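Local coordinates for outer surface protein (Borrelia burgdorferi, PDB 5IZT) that is of unknown function but is an outer surface protein of the Lyme disease spirochaete, probably related to the complement-regulator-binding protein BbCRASP-1, at residues R348-L353 against D379-A384. Sequence-based numbering, arbitrary orientation. Where two conformers were deposited one is given.
Sequences RQADGL and DNMQNA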
loop_
_atom_site.group_PDB
_atom_site.type_symbol
_atom_site.label_atom_id
_atom_site.label_comp_id
_atom_site.label_asym_id
_atom_site.label_seq_id
_atom_site.Cartn_x
_atom_site.Cartn_y
_atom_site.Cartn_z
ATOM N N ARG A 348 -4.832 5.898 -6.854
ATOM C CA ARG A 348 -5.673 6.576 -7.836
ATOM C C ARG A 348 -7.150 6.279 -7.600
ATOM O O ARG A 348 -8.001 7.167 -7.734
ATOM C CB ARG A 348 -5.258 6.161 -9.250
ATOM C CG ARG A 348 -6.086 6.801 -10.354
ATOM C CD ARG A 348 -5.554 6.446 -11.747
ATOM N NE ARG A 348 -6.107 5.187 -12.245
ATOM C CZ ARG A 348 -7.160 5.102 -13.051
ATOM N NH1 ARG A 348 -7.779 6.205 -13.457
ATOM N NH2 ARG A 348 -7.592 3.915 -13.456
ATOM N N GLN A 349 -7.474 5.030 -7.257
ATOM C CA GLN A 349 -8.857 4.704 -6.913
ATOM C C GLN A 349 -9.302 5.431 -5.648
ATOM O O GLN A 349 -10.428 5.935 -5.584
ATOM C CB GLN A 349 -9.014 3.191 -6.742
ATOM C CG GLN A 349 -8.621 2.389 -8.000
ATOM C CD GLN A 349 -9.587 2.614 -9.153
ATOM O OE1 GLN A 349 -10.794 2.724 -8.946
ATOM N NE2 GLN A 349 -9.063 2.667 -10.374
ATOM N N ALA A 350 -8.445 5.472 -4.620
ATOM C CA ALA A 350 -8.803 6.201 -3.404
ATOM C C ALA A 350 -9.019 7.680 -3.692
ATOM O O ALA A 350 -9.942 8.290 -3.138
ATOM C CB ALA A 350 -7.740 6.007 -2.321
ATOM N N ASP A 351 -8.176 8.272 -4.547
ATOM C CA ASP A 351 -8.342 9.674 -4.928
ATOM C C ASP A 351 -9.695 9.921 -5.583
ATOM O O ASP A 351 -10.367 10.921 -5.291
ATOM C CB ASP A 351 -7.235 10.095 -5.886
ATOM C CG ASP A 351 -5.938 10.403 -5.182
ATOM O OD1 ASP A 351 -5.947 10.558 -3.944
ATOM O OD2 ASP A 351 -4.902 10.465 -5.870
ATOM N N GLY A 352 -10.093 9.045 -6.503
ATOM C CA GLY A 352 -11.377 9.238 -7.152
ATOM C C GLY A 352 -12.525 9.042 -6.184
ATOM O O GLY A 352 -13.506 9.793 -6.209
ATOM N N LEU A 353 -12.390 8.071 -5.276
ATOM C CA LEU A 353 -13.432 7.842 -4.277
ATOM C C LEU A 353 -13.592 9.059 -3.368
ATOM O O LEU A 353 -14.715 9.488 -3.074
ATOM C CB LEU A 353 -13.088 6.582 -3.475
ATOM C CG LEU A 353 -13.970 5.998 -2.360
ATOM C CD1 LEU A 353 -13.733 4.521 -2.245
ATOM C CD2 LEU A 353 -13.701 6.633 -1.023
ATOM N N ASP A 379 -13.392 -3.556 -6.730
ATOM C CA ASP A 379 -12.665 -4.543 -7.525
ATOM C C ASP A 379 -11.334 -3.994 -8.013
ATOM O O ASP A 379 -10.327 -4.718 -8.035
ATOM C CB ASP A 379 -13.529 -5.004 -8.701
ATOM C CG ASP A 379 -14.675 -5.896 -8.265
ATOM O OD1 ASP A 379 -14.418 -6.917 -7.578
ATOM O OD2 ASP A 379 -15.839 -5.538 -8.550
ATOM N N ASN A 380 -11.306 -2.725 -8.422
ATOM C CA ASN A 380 -10.048 -2.119 -8.849
ATOM C C ASN A 380 -9.032 -2.096 -7.711
ATOM O O ASN A 380 -7.835 -2.326 -7.928
ATOM C CB ASN A 380 -10.290 -0.697 -9.351
ATOM C CG ASN A 380 -11.050 -0.638 -10.655
ATOM O OD1 ASN A 380 -11.021 -1.561 -11.480
ATOM N ND2 ASN A 380 -11.742 0.474 -10.855
ATOM N N MET A 381 -9.478 -1.787 -6.492
ATOM C CA MET A 381 -8.553 -1.762 -5.359
ATOM C C MET A 381 -8.050 -3.159 -5.007
ATOM O O MET A 381 -6.853 -3.352 -4.758
ATOM C CB MET A 381 -9.233 -1.121 -4.154
ATOM C CG MET A 381 -9.471 0.372 -4.350
ATOM S SD MET A 381 -10.498 1.095 -3.030
ATOM C CE MET A 381 -9.813 2.758 -2.957
ATOM N N GLN A 382 -8.946 -4.150 -4.999
ATOM C CA GLN A 382 -8.526 -5.520 -4.720
ATOM C C GLN A 382 -7.645 -6.079 -5.832
ATOM O O GLN A 382 -6.685 -6.820 -5.554
ATOM C CB GLN A 382 -9.759 -6.398 -4.483
ATOM C CG GLN A 382 -10.444 -6.098 -3.129
ATOM C CD GLN A 382 -11.692 -6.930 -2.893
ATOM O OE1 GLN A 382 -12.466 -7.190 -3.822
ATOM N NE2 GLN A 382 -11.892 -7.365 -1.645
ATOM N N ASN A 383 -7.905 -5.694 -7.085
ATOM C CA ASN A 383 -7.064 -6.166 -8.187
ATOM C C ASN A 383 -5.671 -5.550 -8.105
ATOM O O ASN A 383 -4.664 -6.213 -8.402
ATOM C CB ASN A 383 -7.734 -5.837 -9.531
ATOM C CG ASN A 383 -8.946 -6.731 -9.814
ATOM O OD1 ASN A 383 -9.057 -7.821 -9.260
ATOM N ND2 ASN A 383 -9.847 -6.276 -10.686
ATOM N N ALA A 384 -5.589 -4.285 -7.679
ATOM C CA ALA A 384 -4.276 -3.673 -7.482
ATOM C C ALA A 384 -3.507 -4.362 -6.358
ATOM O O ALA A 384 -2.301 -4.630 -6.504
ATOM C CB ALA A 384 -4.419 -2.177 -7.202
#
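Q349 and N380 meet through their side-chain amides, the polar half of this contact. N380 ND2 donates to Q349 OE1 at 3.1 Å with an N-H...O angle of 154°, fairly straight at the hydrogen. At the acceptor, ND2 stands above the carbonyl plane, nearly square to the C=O bond, and the two amide planes are turned 63° apart. The side chains cross at about a right angle, with N380 CB 3.4 Å from Q349 CD. A bend at chi2 folds the Q349 chain, and its NE2 is hydrogen-bonded to E345 OE2, one turn back on the same helix. Because a carboxylate oxygen would accept, this supports NE2 as the nitrogen end of the buried amide and leaves OE1 to accept from N380.

The apolar half is carried by M381. Its CG lies 3.7 Å from Q349 CB, and its methyl CE reaches over the other backbone, 3.5 Å from A350 N and 3.9 Å from A350 CB. L353 CD1 touches the same methyl more loosely, at 4.4 Å.

The segments run nearly antiparallel (160°) with axes 10.1 Å apart, and Q349 and M381 have the closest CA atoms. Helices 322-359 and 366-395, consecutive in the chain, thus pair as the arms of a helical hairpin within the all-helical BbCRASP-1-like fold; M381 also touches L286 and S289 of helix 280-316, while L353 reaches I269 of helix 260-274.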